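Local coordinates for protein N-acetylglucosamine-6-phosphate deacetylase (Thermotoga maritima, PDB 1O12) that probably removes the acetyl group from N-acetylglucosamine-6-phosphate, using one metal ion per subunit held in an amidohydrolase barrel, at residues A[60-65]-A[264-269]; A[89-94]-A[120-125]; A[183-188]-A[206-211]; A[237-242]-A[301-306]. All coordinates share one frame; numbering follows the deposited sequence.

How the contacts relate
Contacts 1 to 4 illustrate how an amidohydrolase barrel gathers distant strand ends around one metal. Contact 3 holds two of the three residues that bind the ferric ion, and contact 1 brings the predicted catalytic Asp267 up to His61, whose nearest side-chain atom is about 5 Å from the iron. Contact 2 adjoins contact 1, their centres about 9 Å apart, through a bond of 2.9 Å from His125 ND1 to Pro60 O. Contact 4, centred about 8 Å from contact 1, carries part of the predicted substrate site. Glu237 of contact 4 links contacts 1 and 3: it binds His61 and, through OE2, Arg206 NH2 at 2.8 Å.

Contact 1 of 4, residues A[60-65]-A[264-269]; sequences PHIHGV and LVTDSI
The His-x-His motif of the amidohydrolase barrel, formed by His61 and His63, meets Asp267, the predicted proton donor or acceptor of the active site. NE2 of His63 donates to OD1 of Asp267 over 2.9 Å. The oxygen lies in the imidazole plane, whereas the ring reaches it on its anti side and 35° out of the carboxylate plane. CG of Asp267 stands anti to its own backbone N (chi1 -169°), and the carboxylate runs beside both imidazoles. His61 offers a face to Asp267 CG, which sits toward the rim of the ring. His61 NE2 is 3.2 Å from Asp267 OD1 at an angle too poor for a hydrogen bond; it is hydrogen-bonded to Glu127, and His61 ND1 to Glu237.

Backbone bonds fix this approach. Asp267 N gives its proton to His61 O at 2.7 Å, and one carbonyl oxygen, Ser268 O, accepts from both His63 N and Gly64 N. The hydroxyl OG of Ser268 returns a bond of 3.0 Å to Gly64 O, in the carbonyl plane. Closer to strand 262-265, Val265 CG2 fits against His61 CB at 3.4 Å and also touches Pro60 CG.

Strand 87-93 flanks the pair through Thr93 and Leu91, helix 75-83 covers Ile62 with Met78 and Leu82, and strand 235-239 meets Val265 and Asp267.

Contact 2 of 4, residues A[89-94]-A[120-125]; sequences TFLATT and SLLGVH
Thr93 and His125 lie side by side, pointing the same way, on two neighbouring parallel strands. His125 CB is 3.6 Å from Thr93 OG1. CG, anti to the backbone N (chi1 173°), is carried alongside Thr93, 3.6 Å from its methyl CG2, which lies over one ring face, toward the rim, in a CH-pi contact. ND1 is 3.7 Å from Thr93 CG2, and CD2 and CE1 follow at 4.0 Å and 4.2 Å from the same methyl. The two nitrogens are hydrogen-bonded elsewhere: ND1 with Pro60 O, NE2 with Thr163 OG1.

A second CH-pi contact lies on the other side of the sheet, where Leu121 CD1 lies over one face of the Phe90 ring, toward its rim, 4.0 Å from CE1. Ser120 OG meets that ring at its edge. Backbone hydrogen bonds join the strands along their length, among them Leu122 N to Phe90 O at 2.9 Å and Thr94 N to His125 O at 2.8 Å.

The contact belongs to the beta-alpha-beta unit of strand 87-93, helix 99-115 and strand 121-127. Helix 99-115 packs on Leu121 and Val124, helix 75-83 on Phe90 and Ala92, and strand 159-164 on Leu91 and His125.

Contact 3 of 4, residues A[183-188]-A[206-211]; sequences VLSAGH and RITHFP. With FE (Fe (III) ion), chain C.
Arg206 and Ser185 open the contact, in which two neighbouring strands of the amidohydrolase barrel run on into loops that bind the metal. The arginine chain is extended from CG to NE, and NH1 donates a hydrogen bond of 2.8 Å to Ser185 OG, which lies in the guanidinium plane. NE and NH2 form salt bridges with Glu336 and Glu237. An alanine in place of Arg206 would probably leave Glu336 and Glu237 without the guanidinium and Ser185 OG without one of its partners. Arg206 O accepts from Ala186 N at 2.9 Å.

Next comes Ile207, which points away overall, though its CG2 still touches Ala186 O, and forms a single bridge with Ala186. Thr208 N then bonds to Ala186 O over 2.6 Å. Its OG1 shares a hydrogen bond of 2.9 Å with Ser185 OG, so the serine oxygen is gripped by two partners, and Thr163 holds OG1 as well. A water joins Thr208 O to His188 N.

His209 completes the contact, its side chain crossing that of His188 with the ring planes at 85°. Glu127 supplies the third protein ligand of the ferric ion, which is bound by His209 NE2 at 2.3 Å and by His188 NE2 at 2.2 Å.

Contact 4 of 4, residues A[237-242]-A[301-306]; sequences ELICDG and AGSTLF
Leu305 meets the turn at Ile239, Cys240 and Asp241 without a single hydrogen bond passing between the two segments, although both border the predicted substrate site. One methyl does most of the touching. CG of Leu305 is anti to the backbone N (chi1 -178°), and beyond it Leu305 CD2 rests 3.7 Å from Cys240 C, in the residue at the centre of an inverse gamma turn. The same methyl is 3.9 Å from Asp241 CB and 4.0 Å from Ile239 CG2, the side chains of Ile239 and Leu305 crossing at a slant. CD1 lies 3.9 Å from Cys240 O, an oxygen that bonds to Asn313 of helix 307-318. An alanine at Leu305 would probably open a gap beside the Cys240 backbone and leave the Ile239 methyl without this neighbour.

Ser303 supplies the other point of contact, its CB 3.6 Å from Asp241 OD1. Its OG accepts from Leu305 N at 3.1 Å, closing an ST turn shortly before helix 307-318, and also bonds to Thr266 O next to the predicted catalytic Asp267.

The polar atoms find their partners within their own segment or beyond the pair, as Asp241 OD2 does with Val243 N. Apart from Asp241 OD1 against Ser303 CB, the touching atoms are hydrocarbon and turn backbone. Direct contact is van der Waals, adding shape and no direction, while Asp241 OD1 accepts from His244, predicted to bind substrate.

Contact 1 of 4, residues A[60-65]-A[264-269]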
loop_
_atom_site.group_PDB
_atom_site.type_symbol
_atom_site.label_atom_id
_atom_site.label_comp_id
_atom_site.label_asym_id
_atom_site.label_seq_id
_atom_site.Cartn_x
_atom_site.Cartn_y
_atom_site.Cartn_z
ATOM N N PRO A 60 -8.228 14.767 17.460
ATOM C CA PRO A 60 -7.384 14.227 18.526
ATOM C C PRO A 60 -5.955 14.696 18.451
ATOM O O PRO A 60 -5.126 14.296 19.269
ATOM C CB PRO A 60 -7.504 12.727 18.305
ATOM C CG PRO A 60 -7.493 12.634 16.781
ATOM C CD PRO A 60 -8.406 13.777 16.368
ATOM N N HIS A 61 -5.667 15.553 17.476
ATOM C CA HIS A 61 -4.302 16.019 17.286
ATOM C C HIS A 61 -4.230 17.451 16.783
ATOM O O HIS A 61 -4.223 17.679 15.575
ATOM C CB HIS A 61 -3.586 15.094 16.291
ATOM C CG HIS A 61 -2.101 15.226 16.308
ATOM N ND1 HIS A 61 -1.264 14.298 15.729
ATOM C CD2 HIS A 61 -1.294 16.178 16.835
ATOM C CE1 HIS A 61 -0.007 14.668 15.897
ATOM N NE2 HIS A 61 0.002 15.805 16.566
ATOM N N ILE A 62 -4.183 18.408 17.709
ATOM C CA ILE A 62 -4.072 19.830 17.376
ATOM C C ILE A 62 -3.297 20.535 18.502
ATOM O O ILE A 62 -3.668 20.428 19.669
ATOM C CB ILE A 62 -5.479 20.505 17.189
ATOM C CG1 ILE A 62 -5.332 22.030 17.099
ATOM C CG2 ILE A 62 -6.411 20.132 18.311
ATOM C CD1 ILE A 62 -6.649 22.759 16.814
ATOM N N HIS A 63 -2.245 21.267 18.135
ATOM C CA HIS A 63 -1.391 21.983 19.090
ATOM C C HIS A 63 -1.948 23.343 19.518
ATOM O O HIS A 63 -1.933 23.699 20.689
ATOM C CB HIS A 63 0.000 22.188 18.461
ATOM C CG HIS A 63 0.624 20.920 17.978
ATOM N ND1 HIS A 63 1.255 20.039 18.826
ATOM C CD2 HIS A 63 0.608 20.323 16.761
ATOM C CE1 HIS A 63 1.597 18.952 18.155
ATOM N NE2 HIS A 63 1.212 19.097 16.900
ATOM N N GLY A 64 -2.429 24.097 18.535
ATOM C CA GLY A 64 -2.949 25.419 18.779
ATOM C C GLY A 64 -3.591 25.875 17.493
ATOM O O GLY A 64 -3.569 25.139 16.496
ATOM N N VAL A 65 -4.179 27.069 17.515
ATOM C CA VAL A 65 -4.844 27.616 16.342
ATOM C C VAL A 65 -5.200 29.081 16.651
ATOM O O VAL A 65 -5.492 29.410 17.797
ATOM C CB VAL A 65 -6.127 26.767 15.999
ATOM C CG1 VAL A 65 -7.107 26.779 17.169
ATOM C CG2 VAL A 65 -6.802 27.307 14.754
ATOM N N LEU A 264 -9.146 11.506 10.621
ATOM C CA LEU A 264 -8.761 12.855 10.187
ATOM C C LEU A 264 -8.168 13.590 11.380
ATOM O O LEU A 264 -8.590 13.399 12.520
ATOM C CB LEU A 264 -9.958 13.600 9.607
ATOM C CG LEU A 264 -9.898 13.832 8.097
ATOM C CD1 LEU A 264 -9.185 12.697 7.416
ATOM C CD2 LEU A 264 -11.287 14.012 7.523
ATOM N N VAL A 265 -7.193 14.439 11.117
ATOM C CA VAL A 265 -6.510 15.159 12.177
ATOM C C VAL A 265 -6.071 16.514 11.589
ATOM O O VAL A 265 -5.937 16.666 10.372
ATOM C CB VAL A 265 -5.284 14.285 12.631
ATOM C CG1 VAL A 265 -4.043 15.077 12.662
ATOM C CG2 VAL A 265 -5.575 13.606 13.969
ATOM N N THR A 266 -5.818 17.493 12.437
ATOM C CA THR A 266 -5.415 18.786 11.942
ATOM C C THR A 266 -3.906 19.043 12.105
ATOM O O THR A 266 -3.260 19.511 11.163
ATOM C CB THR A 266 -6.279 19.880 12.644
ATOM O OG1 THR A 266 -6.722 20.841 11.681
ATOM C CG2 THR A 266 -5.533 20.549 13.767
ATOM N N ASP A 267 -3.342 18.700 13.270
ATOM C CA ASP A 267 -1.921 18.910 13.571
ATOM C C ASP A 267 -1.642 20.399 13.398
ATOM O O ASP A 267 -0.536 20.827 13.083
ATOM C CB ASP A 267 -1.026 18.072 12.638
ATOM C CG ASP A 267 0.476 18.044 13.078
ATOM O OD1 ASP A 267 0.800 17.844 14.281
ATOM O OD2 ASP A 267 1.350 18.196 12.191
ATOM N N SER A 268 -2.686 21.177 13.605
ATOM C CA SER A 268 -2.645 22.614 13.494
ATOM C C SER A 268 -1.799 23.258 14.601
ATOM O O SER A 268 -1.671 22.724 15.712
ATOM C CB SER A 268 -4.087 23.127 13.569
ATOM O OG SER A 268 -4.193 24.526 13.673
ATOM N N ILE A 269 -1.199 24.397 14.294
ATOM C CA ILE A 269 -0.434 25.112 15.308
ATOM C C ILE A 269 -1.065 26.498 15.496
ATOM O O ILE A 269 -1.962 26.873 14.741
ATOM C CB ILE A 269 1.049 25.244 14.920
ATOM C CG1 ILE A 269 1.192 26.012 13.607
ATOM C CG2 ILE A 269 1.665 23.860 14.839
ATOM C CD1 ILE A 269 2.637 26.134 13.132
#

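Contact 2 of 4, residues A[89-94]-A[120-125]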
loop_
_atom_site.group_PDB
_atom_site.type_symbol
_atom_site.label_atom_id
_atom_site.label_comp_id
_atom_site.label_asym_id
_atom_site.label_seq_id
_atom_site.Cartn_x
_atom_site.Cartn_y
_atom_site.Cartn_z
ATOM N N THR A 89 -15.180 17.840 20.041
ATOM C CA THR A 89 -14.339 17.082 20.950
ATOM C C THR A 89 -12.927 17.202 20.407
ATOM O O THR A 89 -12.681 16.958 19.222
ATOM C CB THR A 89 -14.669 15.571 21.026
ATOM O OG1 THR A 89 -16.013 15.375 21.465
ATOM C CG2 THR A 89 -13.742 14.886 22.033
ATOM N N PHE A 90 -12.000 17.604 21.264
ATOM C CA PHE A 90 -10.616 17.709 20.848
ATOM C C PHE A 90 -9.653 17.381 21.987
ATOM O O PHE A 90 -10.026 17.291 23.169
ATOM C CB PHE A 90 -10.329 19.085 20.248
ATOM C CG PHE A 90 -10.107 20.191 21.266
ATOM C CD1 PHE A 90 -8.806 20.645 21.553
ATOM C CD2 PHE A 90 -11.178 20.847 21.845
ATOM C CE1 PHE A 90 -8.598 21.753 22.398
ATOM C CE2 PHE A 90 -10.983 21.931 22.671
ATOM C CZ PHE A 90 -9.687 22.391 22.950
ATOM N N LEU A 91 -8.413 17.158 21.585
ATOM C CA LEU A 91 -7.326 16.818 22.477
ATOM C C LEU A 91 -6.221 17.834 22.208
ATOM O O LEU A 91 -5.629 17.860 21.115
ATOM C CB LEU A 91 -6.845 15.395 22.154
ATOM C CG LEU A 91 -6.978 14.204 23.106
ATOM C CD1 LEU A 91 -8.263 14.264 23.904
ATOM C CD2 LEU A 91 -6.862 12.912 22.279
ATOM N N ALA A 92 -5.986 18.688 23.203
ATOM C CA ALA A 92 -4.934 19.701 23.160
ATOM C C ALA A 92 -3.660 18.870 23.176
ATOM O O ALA A 92 -3.390 18.153 24.113
ATOM C CB ALA A 92 -5.026 20.588 24.387
ATOM N N THR A 93 -2.885 18.966 22.115
ATOM C CA THR A 93 -1.688 18.163 21.942
ATOM C C THR A 93 -0.414 18.894 22.273
ATOM O O THR A 93 -0.217 20.035 21.876
ATOM C CB THR A 93 -1.634 17.649 20.478
ATOM O OG1 THR A 93 -2.947 17.198 20.110
ATOM C CG2 THR A 93 -0.637 16.496 20.317
ATOM N N THR A 94 0.464 18.221 22.993
ATOM C CA THR A 94 1.731 18.816 23.379
ATOM C C THR A 94 2.819 18.404 22.403
ATOM O O THR A 94 2.583 17.646 21.460
ATOM C CB THR A 94 2.146 18.308 24.756
ATOM O OG1 THR A 94 2.253 16.874 24.712
ATOM C CG2 THR A 94 1.105 18.692 25.806
ATOM N N SER A 120 -15.514 20.960 25.003
ATOM C CA SER A 120 -15.168 20.058 23.923
ATOM C C SER A 120 -13.790 19.444 24.210
ATOM O O SER A 120 -13.353 18.526 23.531
ATOM C CB SER A 120 -15.202 20.801 22.570
ATOM O OG SER A 120 -14.466 22.024 22.604
ATOM N N LEU A 121 -13.119 19.927 25.246
ATOM C CA LEU A 121 -11.809 19.393 25.595
ATOM C C LEU A 121 -11.893 18.049 26.329
ATOM O O LEU A 121 -12.301 17.972 27.481
ATOM C CB LEU A 121 -11.059 20.400 26.444
ATOM C CG LEU A 121 -9.739 19.914 27.034
ATOM C CD1 LEU A 121 -8.658 19.907 25.956
ATOM C CD2 LEU A 121 -9.317 20.847 28.176
ATOM N N LEU A 122 -11.501 16.985 25.651
ATOM C CA LEU A 122 -11.538 15.658 26.233
ATOM C C LEU A 122 -10.323 15.475 27.119
ATOM O O LEU A 122 -10.358 14.763 28.110
ATOM C CB LEU A 122 -11.493 14.610 25.139
ATOM C CG LEU A 122 -12.144 13.226 25.327
ATOM C CD1 LEU A 122 -11.165 12.152 24.903
ATOM C CD2 LEU A 122 -12.628 13.015 26.731
ATOM N N GLY A 123 -9.234 16.115 26.752
ATOM C CA GLY A 123 -8.033 15.972 27.537
ATOM C C GLY A 123 -6.789 16.411 26.795
ATOM O O GLY A 123 -6.818 17.318 25.942
ATOM N N VAL A 124 -5.697 15.720 27.095
ATOM C CA VAL A 124 -4.428 16.057 26.515
ATOM C C VAL A 124 -3.781 14.922 25.760
ATOM O O VAL A 124 -3.773 13.789 26.229
ATOM C CB VAL A 124 -3.476 16.550 27.622
ATOM C CG1 VAL A 124 -2.032 16.664 27.094
ATOM C CG2 VAL A 124 -3.979 17.895 28.130
ATOM N N HIS A 125 -3.256 15.241 24.579
ATOM C CA HIS A 125 -2.553 14.260 23.745
ATOM C C HIS A 125 -1.083 14.610 23.877
ATOM O O HIS A 125 -0.631 15.705 23.476
ATOM C CB HIS A 125 -3.003 14.339 22.278
ATOM C CG HIS A 125 -2.208 13.478 21.345
ATOM N ND1 HIS A 125 -2.522 13.351 20.004
ATOM C CD2 HIS A 125 -1.096 12.731 21.542
ATOM C CE1 HIS A 125 -1.634 12.566 19.418
ATOM N NE2 HIS A 125 -0.757 12.177 20.328
#

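Contact 3 of 4, residues A[183-188]-A[206-211]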
loop_
_atom_site.group_PDB
_atom_site.type_symbol
_atom_site.label_atom_id
_atom_site.label_comp_id
_atom_site.label_asym_id
_atom_site.label_seq_id
_atom_site.Cartn_x
_atom_site.Cartn_y
_atom_site.Cartn_z
ATOM N N VAL A 183 -4.985 6.203 25.182
ATOM C CA VAL A 183 -4.771 5.473 23.939
ATOM C C VAL A 183 -3.313 5.659 23.487
ATOM O O VAL A 183 -2.826 6.789 23.423
ATOM C CB VAL A 183 -5.707 5.993 22.782
ATOM C CG1 VAL A 183 -5.326 5.315 21.454
ATOM C CG2 VAL A 183 -7.190 5.731 23.103
ATOM N N LEU A 184 -2.613 4.559 23.203
ATOM C CA LEU A 184 -1.234 4.643 22.713
ATOM C C LEU A 184 -1.207 4.767 21.183
ATOM O O LEU A 184 -2.032 4.190 20.495
ATOM C CB LEU A 184 -0.430 3.405 23.128
ATOM C CG LEU A 184 -0.105 3.300 24.618
ATOM C CD1 LEU A 184 0.829 2.113 24.837
ATOM C CD2 LEU A 184 0.553 4.612 25.100
ATOM N N SER A 185 -0.267 5.519 20.645
ATOM C CA SER A 185 -0.192 5.673 19.197
ATOM C C SER A 185 1.272 5.700 18.760
ATOM O O SER A 185 2.082 6.404 19.356
ATOM C CB SER A 185 -0.909 6.971 18.747
ATOM O OG SER A 185 -1.242 6.940 17.351
ATOM N N ALA A 186 1.615 4.944 17.728
ATOM C CA ALA A 186 3.000 4.893 17.262
ATOM C C ALA A 186 3.264 6.007 16.265
ATOM O O ALA A 186 2.447 6.268 15.371
ATOM C CB ALA A 186 3.296 3.536 16.628
ATOM N N GLY A 187 4.408 6.663 16.442
ATOM C CA GLY A 187 4.820 7.754 15.581
ATOM C C GLY A 187 6.210 8.228 15.965
ATOM O O GLY A 187 6.680 7.962 17.081
ATOM N N HIS A 188 6.874 8.921 15.029
ATOM C CA HIS A 188 8.231 9.444 15.220
ATOM C C HIS A 188 9.149 8.308 15.600
ATOM O O HIS A 188 9.846 8.366 16.597
ATOM C CB HIS A 188 8.210 10.504 16.309
ATOM C CG HIS A 188 7.424 11.715 15.930
ATOM N ND1 HIS A 188 7.864 12.621 14.981
ATOM C CD2 HIS A 188 6.210 12.157 16.340
ATOM C CE1 HIS A 188 6.958 13.572 14.831
ATOM N NE2 HIS A 188 5.944 13.314 15.644
ATOM N N ARG A 206 -2.825 2.097 16.601
ATOM C CA ARG A 206 -2.927 3.390 15.966
ATOM C C ARG A 206 -1.550 3.972 15.559
ATOM O O ARG A 206 -0.544 3.757 16.238
ATOM C CB ARG A 206 -3.663 4.306 16.958
ATOM C CG ARG A 206 -4.103 5.660 16.475
ATOM C CD ARG A 206 -4.660 6.409 17.653
ATOM N NE ARG A 206 -5.302 7.647 17.275
ATOM C CZ ARG A 206 -4.675 8.755 16.882
ATOM N NH1 ARG A 206 -3.351 8.779 16.820
ATOM N NH2 ARG A 206 -5.397 9.844 16.555
ATOM N N ILE A 207 -1.509 4.693 14.440
ATOM C CA ILE A 207 -0.279 5.343 13.978
ATOM C C ILE A 207 -0.477 6.883 13.835
ATOM O O ILE A 207 -1.451 7.338 13.210
ATOM C CB ILE A 207 0.182 4.724 12.670
ATOM C CG1 ILE A 207 0.603 3.276 12.938
ATOM C CG2 ILE A 207 1.342 5.547 12.077
ATOM C CD1 ILE A 207 1.109 2.550 11.735
ATOM N N THR A 208 0.431 7.661 14.446
ATOM C CA THR A 208 0.373 9.133 14.468
ATOM C C THR A 208 0.855 9.749 13.143
ATOM O O THR A 208 1.920 9.398 12.624
ATOM C CB THR A 208 1.174 9.691 15.731
ATOM O OG1 THR A 208 0.548 9.205 16.918
ATOM C CG2 THR A 208 1.189 11.225 15.798
ATOM N N HIS A 209 0.060 10.698 12.649
ATOM C CA HIS A 209 0.220 11.339 11.333
ATOM C C HIS A 209 1.068 10.542 10.339
ATOM O O HIS A 209 2.239 10.838 10.090
ATOM C CB HIS A 209 0.673 12.815 11.420
ATOM C CG HIS A 209 1.897 13.046 12.240
ATOM N ND1 HIS A 209 2.972 12.190 12.234
ATOM C CD2 HIS A 209 2.216 14.049 13.094
ATOM C CE1 HIS A 209 3.901 12.651 13.054
ATOM N NE2 HIS A 209 3.466 13.776 13.589
ATOM N N PHE A 210 0.427 9.497 9.813
ATOM C CA PHE A 210 0.981 8.566 8.827
ATOM C C PHE A 210 1.063 9.289 7.480
ATOM O O PHE A 210 0.108 9.943 7.059
ATOM C CB PHE A 210 0.032 7.364 8.712
ATOM C CG PHE A 210 0.433 6.343 7.676
ATOM C CD1 PHE A 210 1.129 5.197 8.047
ATOM C CD2 PHE A 210 0.091 6.519 6.333
ATOM C CE1 PHE A 210 1.478 4.245 7.114
ATOM C CE2 PHE A 210 0.434 5.574 5.383
ATOM C CZ PHE A 210 1.129 4.430 5.770
ATOM N N PRO A 211 2.191 9.155 6.770
ATOM C CA PRO A 211 3.375 8.381 7.145
ATOM C C PRO A 211 4.523 9.295 7.555
ATOM O O PRO A 211 5.682 8.876 7.547
ATOM C CB PRO A 211 3.699 7.660 5.867
ATOM C CG PRO A 211 3.521 8.785 4.885
ATOM C CD PRO A 211 2.242 9.479 5.334
HETATM FE FE FE C . 4.686 15.066 15.078
HETATM O O HOH W 1 4.930 9.426 12.790
#

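Contact 4 of 4, residues A[237-242]-A[301-306]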
loop_
_atom_site.group_PDB
_atom_site.type_symbol
_atom_site.label_atom_id
_atom_site.label_comp_id
_atom_site.label_asym_id
_atom_site.label_seq_id
_atom_site.Cartn_x
_atom_site.Cartn_y
_atom_site.Cartn_z
ATOM N N GLU A 237 -3.729 8.200 11.294
ATOM C CA GLU A 237 -4.224 9.550 11.239
ATOM C C GLU A 237 -3.564 10.217 10.018
ATOM O O GLU A 237 -2.422 9.947 9.705
ATOM C CB GLU A 237 -4.005 10.290 12.586
ATOM C CG GLU A 237 -2.642 10.788 12.918
ATOM C CD GLU A 237 -2.576 11.469 14.295
ATOM O OE1 GLU A 237 -1.619 12.234 14.508
ATOM O OE2 GLU A 237 -3.448 11.241 15.174
ATOM N N LEU A 238 -4.319 11.041 9.305
ATOM C CA LEU A 238 -3.818 11.706 8.116
ATOM C C LEU A 238 -4.035 13.228 8.135
ATOM O O LEU A 238 -5.118 13.699 8.455
ATOM C CB LEU A 238 -4.530 11.163 6.880
ATOM C CG LEU A 238 -4.712 9.697 6.514
ATOM C CD1 LEU A 238 -5.375 9.672 5.120
ATOM C CD2 LEU A 238 -3.375 8.930 6.499
ATOM N N ILE A 239 -3.014 13.996 7.782
ATOM C CA ILE A 239 -3.167 15.448 7.721
ATOM C C ILE A 239 -3.504 15.798 6.269
ATOM O O ILE A 239 -2.615 15.778 5.425
ATOM C CB ILE A 239 -1.866 16.165 8.130
ATOM C CG1 ILE A 239 -1.523 15.833 9.583
ATOM C CG2 ILE A 239 -2.009 17.685 7.924
ATOM C CD1 ILE A 239 -0.073 16.119 9.941
ATOM N N CYS A 240 -4.766 16.118 5.967
ATOM C CA CYS A 240 -5.145 16.412 4.591
ATOM C C CYS A 240 -5.013 17.824 4.090
ATOM O O CYS A 240 -5.987 18.416 3.642
ATOM C CB CYS A 240 -6.555 15.952 4.327
ATOM S SG CYS A 240 -6.631 14.216 4.413
ATOM N N ASP A 241 -3.792 18.330 4.119
ATOM C CA ASP A 241 -3.512 19.679 3.699
ATOM C C ASP A 241 -2.845 19.749 2.339
ATOM O O ASP A 241 -2.506 20.833 1.872
ATOM C CB ASP A 241 -2.630 20.381 4.731
ATOM C CG ASP A 241 -1.331 19.653 4.982
ATOM O OD1 ASP A 241 -0.579 20.127 5.860
ATOM O OD2 ASP A 241 -1.051 18.625 4.324
ATOM N N GLY A 242 -2.654 18.595 1.714
ATOM C CA GLY A 242 -2.029 18.560 0.401
ATOM C C GLY A 242 -0.518 18.658 0.439
ATOM O O GLY A 242 0.137 18.489 -0.591
ATOM N N ALA A 301 6.568 21.774 10.143
ATOM C CA ALA A 301 6.367 22.004 11.568
ATOM C C ALA A 301 4.876 22.137 11.905
ATOM O O ALA A 301 4.454 23.187 12.390
ATOM C CB ALA A 301 7.105 23.263 11.993
ATOM N N GLY A 302 4.093 21.079 11.664
ATOM C CA GLY A 302 2.664 21.124 11.934
ATOM C C GLY A 302 1.939 21.598 10.682
ATOM O O GLY A 302 2.441 21.386 9.581
ATOM N N SER A 303 0.781 22.238 10.837
ATOM C CA SER A 303 0.027 22.755 9.691
ATOM C C SER A 303 -0.812 23.953 10.105
ATOM O O SER A 303 -0.861 24.328 11.279
ATOM C CB SER A 303 -0.942 21.699 9.134
ATOM O OG SER A 303 -2.169 21.693 9.866
ATOM N N THR A 304 -1.485 24.548 9.134
ATOM C CA THR A 304 -2.383 25.673 9.417
ATOM C C THR A 304 -3.771 25.252 8.908
ATOM O O THR A 304 -4.654 26.063 8.683
ATOM C CB THR A 304 -1.912 26.985 8.729
ATOM O OG1 THR A 304 -1.898 26.815 7.306
ATOM C CG2 THR A 304 -0.515 27.343 9.204
ATOM N N LEU A 305 -3.937 23.942 8.765
ATOM C CA LEU A 305 -5.155 23.324 8.281
ATOM C C LEU A 305 -6.317 23.435 9.274
ATOM O O LEU A 305 -6.179 23.011 10.413
ATOM C CB LEU A 305 -4.849 21.853 7.997
ATOM C CG LEU A 305 -5.964 20.983 7.418
ATOM C CD1 LEU A 305 -6.381 21.507 6.069
ATOM C CD2 LEU A 305 -5.472 19.562 7.312
ATOM N N PHE A 306 -7.443 24.018 8.857
ATOM C CA PHE A 306 -8.623 24.100 9.729
ATOM C C PHE A 306 -9.329 22.756 9.588
ATOM O O PHE A 306 -9.362 22.195 8.497
ATOM C CB PHE A 306 -9.585 25.218 9.307
ATOM C CG PHE A 306 -9.136 26.605 9.694
ATOM C CD1 PHE A 306 -8.152 26.802 10.653
ATOM C CD2 PHE A 306 -9.729 27.732 9.108
ATOM C CE1 PHE A 306 -7.766 28.090 11.025
ATOM C CE2 PHE A 306 -9.339 29.026 9.482
ATOM C CZ PHE A 306 -8.361 29.197 10.437
#